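Local coordinates for periplasmic solute binding protein (Candidatus liberibacter, PDB 5AFS), which binds zinc and manganese and probably delivers metal to an uptake transporter as its periplasmic solute-binding component, at residues D37-Q42 against L62-T67; T170-L175 against L244-L249. All coordinates share one frame; numbering follows the deposited sequence. Where two conformers were deposited one is given.

Interaction 1. Residues D37-Q42 against L62-T67; sequences DSHSYQ and LHLEET. With ZN (zinc ion), chain G.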
loop_
_atom_site.group_PDB
_atom_site.type_symbol
_atom_site.label_atom_id
_atom_site.label_comp_id
_atom_site.label_asym_id
_atom_site.label_seq_id
_atom_site.Cartn_x
_atom_site.Cartn_y
_atom_site.Cartn_z
ATOM N N ASP A 37 -11.376 -6.698 -0.970
ATOM C CA ASP A 37 -10.603 -6.675 0.275
ATOM C C ASP A 37 -9.302 -7.432 0.102
ATOM O O ASP A 37 -9.316 -8.664 -0.009
ATOM C CB ASP A 37 -11.440 -7.326 1.391
ATOM C CG ASP A 37 -10.782 -7.258 2.766
ATOM O OD1 ASP A 37 -9.625 -6.774 2.922
ATOM O OD2 ASP A 37 -11.462 -7.708 3.711
ATOM N N SER A 38 -8.182 -6.717 0.096
ATOM C CA SER A 38 -6.878 -7.356 -0.088
ATOM C C SER A 38 -6.439 -8.236 1.087
ATOM O O SER A 38 -5.615 -9.138 0.918
ATOM C CB SER A 38 -5.810 -6.302 -0.351
ATOM O OG SER A 38 -4.605 -6.919 -0.743
ATOM N N HIS A 39 -6.977 -7.975 2.273
ATOM C CA HIS A 39 -6.599 -8.730 3.468
ATOM C C HIS A 39 -7.420 -10.002 3.668
ATOM O O HIS A 39 -7.003 -10.888 4.403
ATOM C CB HIS A 39 -6.719 -7.837 4.706
ATOM C CG HIS A 39 -5.819 -6.645 4.666
ATOM N ND1 HIS A 39 -4.450 -6.749 4.752
ATOM C CD2 HIS A 39 -6.092 -5.325 4.548
ATOM C CE1 HIS A 39 -3.914 -5.544 4.685
ATOM N NE2 HIS A 39 -4.889 -4.662 4.560
ATOM N N SER A 40 -8.577 -10.080 3.018
ATOM C CA SER A 40 -9.485 -11.218 3.168
ATOM C C SER A 40 -10.295 -11.421 1.889
ATOM O O SER A 40 -11.369 -10.848 1.727
ATOM C CB SER A 40 -10.428 -10.991 4.348
ATOM O OG SER A 40 -11.203 -12.150 4.592
ATOM N N TYR A 41 -9.775 -12.243 0.987
ATOM C CA TYR A 41 -10.384 -12.415 -0.321
ATOM C C TYR A 41 -10.748 -13.868 -0.585
ATOM O O TYR A 41 -9.963 -14.777 -0.309
ATOM C CB TYR A 41 -9.435 -11.918 -1.413
ATOM C CG TYR A 41 -10.058 -11.905 -2.783
ATOM C CD1 TYR A 41 -11.052 -10.991 -3.098
ATOM C CD2 TYR A 41 -9.656 -12.803 -3.766
ATOM C CE1 TYR A 41 -11.635 -10.971 -4.347
ATOM C CE2 TYR A 41 -10.228 -12.785 -5.028
ATOM C CZ TYR A 41 -11.219 -11.870 -5.311
ATOM O OH TYR A 41 -11.809 -11.825 -6.554
ATOM N N GLN A 42 -11.932 -14.067 -1.154
ATOM C CA GLN A 42 -12.361 -15.382 -1.644
ATOM C C GLN A 42 -12.143 -15.480 -3.162
ATOM O O GLN A 42 -12.813 -14.797 -3.943
ATOM C CB GLN A 42 -13.846 -15.612 -1.314
ATOM C CG GLN A 42 -14.415 -16.923 -1.835
ATOM C CD GLN A 42 -13.612 -18.129 -1.385
ATOM O OE1 GLN A 42 -13.630 -18.492 -0.207
ATOM N NE2 GLN A 42 -12.902 -18.759 -2.322
ATOM N N LEU A 62 4.963 -10.017 2.445
ATOM C CA LEU A 62 4.725 -9.503 3.795
ATOM C C LEU A 62 3.376 -10.004 4.331
ATOM O O LEU A 62 2.677 -9.300 5.069
ATOM C CB LEU A 62 4.811 -7.972 3.814
ATOM C CG LEU A 62 6.137 -7.389 3.312
ATOM C CD1 LEU A 62 6.111 -5.870 3.262
ATOM C CD2 LEU A 62 7.305 -7.854 4.165
ATOM N N HIS A 63 3.027 -11.227 3.919
ATOM C CA HIS A 63 1.820 -11.933 4.340
ATOM C C HIS A 63 0.513 -11.306 3.880
ATOM O O HIS A 63 -0.556 -11.712 4.342
ATOM C CB HIS A 63 1.803 -12.160 5.869
ATOM C CG HIS A 63 2.859 -13.109 6.345
ATOM N ND1 HIS A 63 2.802 -13.731 7.573
ATOM C CD2 HIS A 63 3.998 -13.543 5.756
ATOM C CE1 HIS A 63 3.866 -14.500 7.723
ATOM N NE2 HIS A 63 4.606 -14.408 6.633
ATOM N N LEU A 64 0.574 -10.352 2.953
ATOM C CA LEU A 64 -0.654 -9.706 2.490
ATOM C C LEU A 64 -1.637 -10.749 1.971
ATOM O O LEU A 64 -2.835 -10.707 2.280
ATOM C CB LEU A 64 -0.368 -8.688 1.373
ATOM C CG LEU A 64 -1.627 -7.997 0.852
ATOM C CD1 LEU A 64 -2.240 -7.117 1.935
ATOM C CD2 LEU A 64 -1.342 -7.199 -0.405
ATOM N N GLU A 65 -1.118 -11.679 1.172
ATOM C CA GLU A 65 -1.946 -12.644 0.475
ATOM C C GLU A 65 -2.099 -13.971 1.233
ATOM O O GLU A 65 -2.574 -14.957 0.657
ATOM C CB GLU A 65 -1.370 -12.910 -0.925
ATOM C CG GLU A 65 -1.395 -11.709 -1.863
ATOM C CD GLU A 65 -0.132 -10.850 -1.808
ATOM O OE1 GLU A 65 0.803 -11.166 -1.042
ATOM O OE2 GLU A 65 -0.079 -9.850 -2.552
ATOM N N GLU A 66 -1.720 -14.008 2.508
ATOM C CA GLU A 66 -1.586 -15.297 3.211
ATOM C C GLU A 66 -2.850 -16.175 3.188
ATOM O O GLU A 66 -2.747 -17.383 3.064
ATOM C CB GLU A 66 -1.089 -15.105 4.649
ATOM C CG GLU A 66 -2.061 -14.421 5.587
ATOM C CD GLU A 66 -1.455 -14.144 6.960
ATOM O OE1 GLU A 66 -0.434 -14.779 7.327
ATOM O OE2 GLU A 66 -2.011 -13.290 7.676
ATOM N N THR A 67 -4.028 -15.569 3.273
ATOM C CA THR A 67 -5.271 -16.337 3.301
ATOM C C THR A 67 -5.728 -16.833 1.923
ATOM O O THR A 67 -6.688 -17.596 1.852
ATOM C CB THR A 67 -6.439 -15.541 3.916
ATOM O OG1 THR A 67 -6.741 -14.422 3.083
ATOM C CG2 THR A 67 -6.104 -15.068 5.317
HETATM ZN ZN ZN G . -4.635 -2.659 5.071
HETATM O O HOH W 1 -4.623 -12.591 3.425
HETATM O O HOH W 2 -3.344 -9.187 4.690
#

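Interaction 2. Residues T170-L175 against L244-L249; sequences TSEGCL and LYVDSL. With ZN (zinc ion), chain G; SO4 (sulfate ion), chain C.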
loop_
_atom_site.group_PDB
_atom_site.type_symbol
_atom_site.label_atom_id
_atom_site.label_comp_id
_atom_site.label_asym_id
_atom_site.label_seq_id
_atom_site.Cartn_x
_atom_site.Cartn_y
_atom_site.Cartn_z
ATOM N N THR A 170 -3.650 6.943 12.681
ATOM C CA THR A 170 -4.627 6.388 11.754
ATOM C C THR A 170 -5.431 5.287 12.455
ATOM O O THR A 170 -5.185 4.970 13.617
ATOM C CB THR A 170 -3.920 5.794 10.516
ATOM O OG1 THR A 170 -3.023 4.757 10.928
ATOM C CG2 THR A 170 -3.128 6.858 9.769
ATOM N N SER A 171 -6.389 4.710 11.749
ATOM C CA SER A 171 -7.201 3.627 12.291
ATOM C C SER A 171 -6.474 2.291 12.084
ATOM O O SER A 171 -6.025 1.680 13.050
ATOM C CB SER A 171 -8.585 3.656 11.650
ATOM O OG SER A 171 -9.227 4.889 11.933
ATOM N N GLU A 172 -6.331 1.850 10.833
ATOM C CA GLU A 172 -5.436 0.734 10.516
ATOM C C GLU A 172 -4.001 1.239 10.596
ATOM O O GLU A 172 -3.749 2.406 10.335
ATOM C CB GLU A 172 -5.701 0.191 9.108
ATOM C CG GLU A 172 -5.082 -1.183 8.828
ATOM C CD GLU A 172 -5.047 -1.533 7.347
ATOM O OE1 GLU A 172 -4.869 -0.619 6.519
ATOM O OE2 GLU A 172 -5.178 -2.722 6.996
ATOM N N GLY A 173 -3.063 0.358 10.935
ATOM C CA GLY A 173 -1.634 0.691 10.921
ATOM C C GLY A 173 -1.075 0.719 9.498
ATOM O O GLY A 173 -0.117 0.016 9.179
ATOM N N CYS A 174 -1.660 1.562 8.654
ATOM C CA CYS A 174 -1.352 1.591 7.229
ATOM C C CYS A 174 -0.173 2.495 6.862
ATOM O O CYS A 174 0.277 2.468 5.717
ATOM C CB CYS A 174 -2.593 2.040 6.448
ATOM S SG CYS A 174 -3.320 3.581 7.072
ATOM N N LEU A 175 0.336 3.280 7.812
ATOM C CA LEU A 175 1.369 4.278 7.503
ATOM C C LEU A 175 2.710 4.014 8.181
ATOM O O LEU A 175 3.585 4.882 8.176
ATOM C CB LEU A 175 0.878 5.689 7.850
ATOM C CG LEU A 175 -0.379 6.200 7.127
ATOM C CD1 LEU A 175 -0.648 7.651 7.507
ATOM C CD2 LEU A 175 -0.276 6.063 5.614
ATOM N N LEU A 244 -8.361 8.556 4.396
ATOM C CA LEU A 244 -7.210 8.260 3.528
ATOM C C LEU A 244 -7.459 7.024 2.654
ATOM O O LEU A 244 -8.257 6.144 3.010
ATOM C CB LEU A 244 -5.957 8.013 4.364
ATOM C CG LEU A 244 -5.576 9.073 5.400
ATOM C CD1 LEU A 244 -4.366 8.614 6.193
ATOM C CD2 LEU A 244 -5.315 10.411 4.748
ATOM N N TYR A 245 -6.756 6.964 1.522
ATOM C CA TYR A 245 -6.781 5.809 0.629
ATOM C C TYR A 245 -5.463 5.062 0.747
ATOM O O TYR A 245 -4.398 5.627 0.463
ATOM C CB TYR A 245 -7.007 6.246 -0.823
ATOM C CG TYR A 245 -8.446 6.583 -1.123
ATOM C CD1 TYR A 245 -8.979 7.825 -0.793
ATOM C CD2 TYR A 245 -9.281 5.651 -1.723
ATOM C CE1 TYR A 245 -10.305 8.125 -1.061
ATOM C CE2 TYR A 245 -10.602 5.943 -1.992
ATOM C CZ TYR A 245 -11.107 7.181 -1.664
ATOM O OH TYR A 245 -12.427 7.459 -1.937
ATOM N N VAL A 246 -5.536 3.800 1.170
ATOM C CA VAL A 246 -4.333 2.983 1.405
ATOM C C VAL A 246 -4.419 1.523 0.927
ATOM O O VAL A 246 -3.428 0.982 0.435
ATOM C CB VAL A 246 -3.913 2.971 2.904
ATOM C CG1 VAL A 246 -3.594 4.375 3.386
ATOM C CG2 VAL A 246 -4.990 2.333 3.781
ATOM N N ASP A 247 -5.569 0.876 1.093
ATOM C CA ASP A 247 -5.644 -0.586 0.890
ATOM C C ASP A 247 -6.141 -0.976 -0.503
ATOM O O ASP A 247 -6.074 -2.136 -0.891
ATOM C CB ASP A 247 -6.523 -1.250 1.970
ATOM C CG ASP A 247 -5.734 -1.689 3.219
ATOM O OD1 ASP A 247 -4.486 -1.747 3.246
ATOM O OD2 ASP A 247 -6.369 -2.041 4.224
ATOM N N SER A 248 -6.633 -0.004 -1.260
ATOM C CA SER A 248 -7.188 -0.264 -2.577
ATOM C C SER A 248 -7.203 1.026 -3.360
ATOM O O SER A 248 -7.337 2.104 -2.785
ATOM C CB SER A 248 -8.633 -0.777 -2.436
ATOM O OG SER A 248 -9.275 -0.886 -3.696
ATOM N N LEU A 249 -7.087 0.925 -4.676
ATOM C CA LEU A 249 -7.368 2.068 -5.535
ATOM C C LEU A 249 -8.846 2.392 -5.398
ATOM O O LEU A 249 -9.654 1.512 -5.097
ATOM C CB LEU A 249 -7.027 1.758 -6.989
ATOM C CG LEU A 249 -5.560 1.432 -7.293
ATOM C CD1 LEU A 249 -5.344 1.261 -8.790
ATOM C CD2 LEU A 249 -4.632 2.500 -6.753
HETATM ZN ZN ZN G . -4.635 -2.659 5.071
HETATM S S SO4 C . -14.339 4.852 -3.852
HETATM O O1 SO4 C . -13.626 3.791 -4.582
HETATM O O2 SO4 C . -14.257 6.135 -4.590
HETATM O O3 SO4 C . -13.755 5.001 -2.507
HETATM O O4 SO4 C . -15.759 4.458 -3.708
#

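Interaction 1. Residues D37-Q42 against L62-T67
The imidazole of H39 and the isobutyl end of L64 cross at about a right angle, and L64 buries the most surface here, met also by S38, whose OG lies 3.3 Å from L64 CD2. From H39 CB, CG turns beside the backbone N and anti to the carbonyl carbon (chi1 -62°), which brings the ring back towards 62-67 although CB starts away from it. H39 ND1 donates to water 2, which lies at the ring edge and in its plane, 2.7 Å away; this water in turn donates to L64 O over 2.9 Å. H39 CE1 lies 3.6 Å from L64 CD1, an oblique approach to the ring. At the far end H39 NE2 binds zinc at 2.1 Å. With the proton on ND1, the nitrogen facing the metal can act as ligand. The backbone is tied by a second water: water 1 donates to H39 O and to L64 O and accepts from T67 N, so L64 O receives two waters. No direct hydrogen bond joins the segments, and these bridges supply the polar link. H39 N meets D37 OD1 at 3.0 Å from above the carboxylate plane, an Asx turn that fixes the backbone bearing the ligand. With H106, E172 and D247, H39 completes a His-His-Glu-Asp site, as in manganese-type members of the solute-binding protein 9 family.

Interaction 2. Residues T170-L175 against L244-L249
E172 and D247 reach the zinc from opposite directions with their carboxylate planes 85° apart, so that the two groups stand nearly perpendicular. E172 extends with CG anti to the backbone N (chi1 -165°) and binds asymmetrically: E172 OE2 lies 2.0 Å from zinc and E172 OE1 2.5 Å. D247 is evenly bidentate, with D247 OD1 and OD2 both 2.0 Å from zinc. The metal accounts for the close approach of E172 OE1 to D247 OD2, 3.1 Å, since these are two acceptors with no hydrogen bond between them. In this protein the pair of carboxylates is joined by H39 and H106, as in manganese-binding relatives, and the acids come from the loops that follow strands 167-170 and 239-244. Beside the site, C174 and V246 point CB toward each other's segment, and C174 CB meets V246 CG2 at 3.6 Å. Further from the metal, L175 and L244 cross at about a right angle, their CD1 atoms 4.1 Å apart. Under E172, T170 OG1 donates to E172 O at a C=O...donor angle of 154°, while the inverse gamma turn centred on G173 has a weak C174 N to E172 O bond. E172 OE2 also accepts from the backbone N-H of N193.

Following strand 27-30, the chain enters 37-42, runs through helix 45-53 and strand 56-59, and closes interaction 1 at 62-67; a helix-strand segment of 19 residues is thus closed off between the ends of strands 27-30 and 56-59, which flank strand 6-9 in the parallel sheet. H106 and the long helix 133-158 follow before interaction 2 opens at 170-175. It closes after 68 intervening residues, at 244-249, joining the ends of 167-170 and 239-244, two strands of the C-terminal half. The contacts are in series, neither nested nor crossed. Their common point is the zinc, where H39 of interaction 1 meets E172 and D247 of interaction 2, bridging parts of the fold far apart in sequence.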